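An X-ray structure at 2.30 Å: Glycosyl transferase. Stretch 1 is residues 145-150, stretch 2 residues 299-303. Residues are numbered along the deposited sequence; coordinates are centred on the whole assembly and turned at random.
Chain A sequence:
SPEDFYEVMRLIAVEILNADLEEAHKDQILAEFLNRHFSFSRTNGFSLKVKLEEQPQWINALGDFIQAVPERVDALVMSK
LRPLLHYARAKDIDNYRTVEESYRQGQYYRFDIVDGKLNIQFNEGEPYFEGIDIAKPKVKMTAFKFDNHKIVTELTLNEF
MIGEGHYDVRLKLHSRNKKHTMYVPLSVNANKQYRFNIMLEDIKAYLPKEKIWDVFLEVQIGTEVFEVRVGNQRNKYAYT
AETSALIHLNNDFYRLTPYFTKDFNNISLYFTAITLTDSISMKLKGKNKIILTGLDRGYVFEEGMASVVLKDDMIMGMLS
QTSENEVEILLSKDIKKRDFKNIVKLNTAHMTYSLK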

# COMPACT_ATOMS: atom_id res chain seq x y z
N LYS A 145 16.87 -4.49 -12.04
CA LYS A 145 16.60 -4.88 -13.42
C LYS A 145 15.59 -3.91 -14.03
O LYS A 145 14.76 -3.33 -13.32
N PHE A 146 15.65 -3.74 -15.35
CA PHE A 146 14.72 -2.84 -16.00
C PHE A 146 14.64 -3.16 -17.49
O PHE A 146 15.51 -3.83 -18.05
N ASP A 147 13.55 -2.69 -18.10
CA ASP A 147 13.33 -2.77 -19.53
C ASP A 147 12.43 -1.60 -19.91
O ASP A 147 12.20 -0.69 -19.11
N ASN A 148 11.89 -1.62 -21.13
CA ASN A 148 11.02 -0.55 -21.59
C ASN A 148 9.64 -0.58 -20.94
O ASN A 148 8.79 0.26 -21.26
N HIS A 149 9.40 -1.52 -20.02
CA HIS A 149 8.09 -1.71 -19.40
C HIS A 149 8.09 -1.43 -17.91
O HIS A 149 7.13 -0.83 -17.40
N LYS A 150 9.15 -1.80 -17.19
CA LYS A 150 9.19 -1.54 -15.76
C LYS A 150 10.63 -1.60 -15.26
O LYS A 150 11.52 -2.13 -15.91
N TYR A 299 19.94 -0.75 -25.35
CA TYR A 299 18.55 -0.56 -24.98
C TYR A 299 17.95 -1.91 -24.62
O TYR A 299 18.04 -2.86 -25.41
N VAL A 300 17.35 -2.00 -23.44
CA VAL A 300 16.77 -3.25 -22.95
C VAL A 300 15.26 -3.20 -23.16
O VAL A 300 14.61 -2.22 -22.77
N PHE A 301 14.72 -4.25 -23.77
CA PHE A 301 13.30 -4.38 -24.00
C PHE A 301 12.79 -5.63 -23.29
O PHE A 301 13.54 -6.59 -23.09
N GLU A 302 11.52 -5.60 -22.91
CA GLU A 302 10.91 -6.77 -22.28
C GLU A 302 10.80 -7.90 -23.29
O GLU A 302 10.34 -7.71 -24.42
N GLU A 303 11.23 -9.09 -22.89
CA GLU A 303 11.16 -10.24 -23.78
C GLU A 303 9.75 -10.81 -23.78
O GLU A 303 8.99 -10.67 -22.82

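The contact between these two stretches, in which the touching residues are at least 152 positions apart in sequence, is fastened by a single clear hydrogen bond, and it joins a side chain to the backbone: Glu302 N donates to Asn148 OD1 at 2.8 Å, with an N-H...O angle of 161°. Asn148 can reach this amide because its CA-to-CB bond points toward the other stretch and chi1 is p (66°). Asn148 OD1 also lies 3.2 Å from Phe301 CA, and Asn148 CG comes within 3.6 Å of Phe301 CD2; although the CA-to-CB bond of Phe301 (chi1 m) points away overall, its CB still touches the first stretch. Asn148 ND2 is hydrogen-bonded elsewhere in the structure, so both ends of the amide are satisfied.

Val300 provides the apolar part of the contact. The CA-to-CB bond of Val300 (chi1 m) points toward the first stretch, and Val300 CG2 sits over one face of the Phe146 ring, 3.8 Å from its centroid and 19° off the normal, a CH-pi arrangement. The CA-to-CB bond of Phe146 points sideways with chi1 p, but the end of its ring comes nearer, bringing Phe146 CE2 to 3.6 Å from Val300 CG2. On the backbone side, Val300 O accepts a CA-H...O contact from Asp147 CA at 3.5 Å.

The CA-to-CB bond of Asp147 (chi1 p) also points sideways, with Asp147 CB packing 3.5 Å from Glu302 N. Asp147 OD2 lies 3.7 Å from Glu302 CB, while Asp147 OD1 accepts hydrogen bonds within its own stretch, from His149 N at 2.7 Å and Lys150 N at 3.0 Å, bracing the turn that carries Asn148. The CA-to-CB bond of Glu302 (chi1 p, chi2 t) points sideways, and that of His149 (chi1 t) toward the other stretch, so that Glu302 CD lies 3.6 Å from His149 CB; both Glu302 carboxylate oxygens have hydrogen-bonding partners elsewhere. Lys145, Lys150, Tyr299 and Glu303 make no contact across the 353 Å² buried here, both sides summed.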

# COMPACT_ATOMS: atom_id res chain seq x y z
CB LYS A 145 16.05 -6.30 -13.52
CG LYS A 145 16.79 -7.34 -12.69
CD LYS A 145 18.18 -7.64 -13.25
CE LYS A 145 18.73 -8.93 -12.65
NZ LYS A 145 20.15 -9.16 -13.01
CB PHE A 146 15.10 -1.37 -15.78
CG PHE A 146 16.30 -0.91 -16.57
CD1 PHE A 146 17.56 -1.41 -16.31
CD2 PHE A 146 16.16 0.06 -17.55
CE1 PHE A 146 18.67 -0.97 -17.03
CE2 PHE A 146 17.26 0.50 -18.27
CZ PHE A 146 18.51 -0.02 -18.01
CB ASP A 147 12.76 -4.14 -19.93
CG ASP A 147 11.54 -4.53 -19.10
OD1 ASP A 147 10.64 -3.68 -18.91
OD2 ASP A 147 11.48 -5.69 -18.63
CB ASN A 148 10.85 -0.60 -23.11
CG ASN A 148 10.11 -1.84 -23.57
OD1 ASN A 148 10.52 -2.96 -23.27
ND2 ASN A 148 9.01 -1.64 -24.28
CB HIS A 149 7.59 -3.13 -19.71
CG HIS A 149 6.41 -3.56 -18.88
ND1 HIS A 149 6.49 -4.53 -17.91
CD2 HIS A 149 5.13 -3.12 -18.88
CE1 HIS A 149 5.30 -4.69 -17.36
NE2 HIS A 149 4.46 -3.84 -17.92
CB LYS A 150 8.34 -2.54 -14.97
CG LYS A 150 8.82 -3.98 -15.09
CD LYS A 150 8.02 -4.91 -14.19
CE LYS A 150 8.51 -6.34 -14.33
NZ LYS A 150 7.77 -7.27 -13.44
CB TYR A 299 17.74 0.10 -26.10
CG TYR A 299 17.91 1.59 -26.17
CD1 TYR A 299 18.98 2.17 -26.86
CD2 TYR A 299 16.99 2.43 -25.55
CE1 TYR A 299 19.13 3.54 -26.91
CE2 TYR A 299 17.13 3.81 -25.60
CZ TYR A 299 18.20 4.36 -26.29
OH TYR A 299 18.35 5.72 -26.34
CB VAL A 300 17.12 -3.49 -21.47
CG1 VAL A 300 18.52 -4.07 -21.35
CG2 VAL A 300 17.01 -2.20 -20.67
CB PHE A 301 12.97 -4.46 -25.50
CG PHE A 301 13.24 -3.18 -26.25
CD1 PHE A 301 14.52 -2.87 -26.69
CD2 PHE A 301 12.21 -2.28 -26.51
CE1 PHE A 301 14.76 -1.69 -27.38
CE2 PHE A 301 12.45 -1.10 -27.19
CZ PHE A 301 13.73 -0.81 -27.63
CB GLU A 302 9.53 -6.41 -21.73
CG GLU A 302 8.67 -5.58 -22.68
CD GLU A 302 7.20 -5.56 -22.28
OE1 GLU A 302 6.42 -4.83 -22.94
OE2 GLU A 302 6.81 -6.27 -21.32
CB GLU A 303 12.17 -11.30 -23.36
CG GLU A 303 13.62 -10.84 -23.49
CD GLU A 303 14.61 -11.98 -23.32
OE1 GLU A 303 14.49 -12.73 -22.34
OE2 GLU A 303 15.50 -12.14 -24.19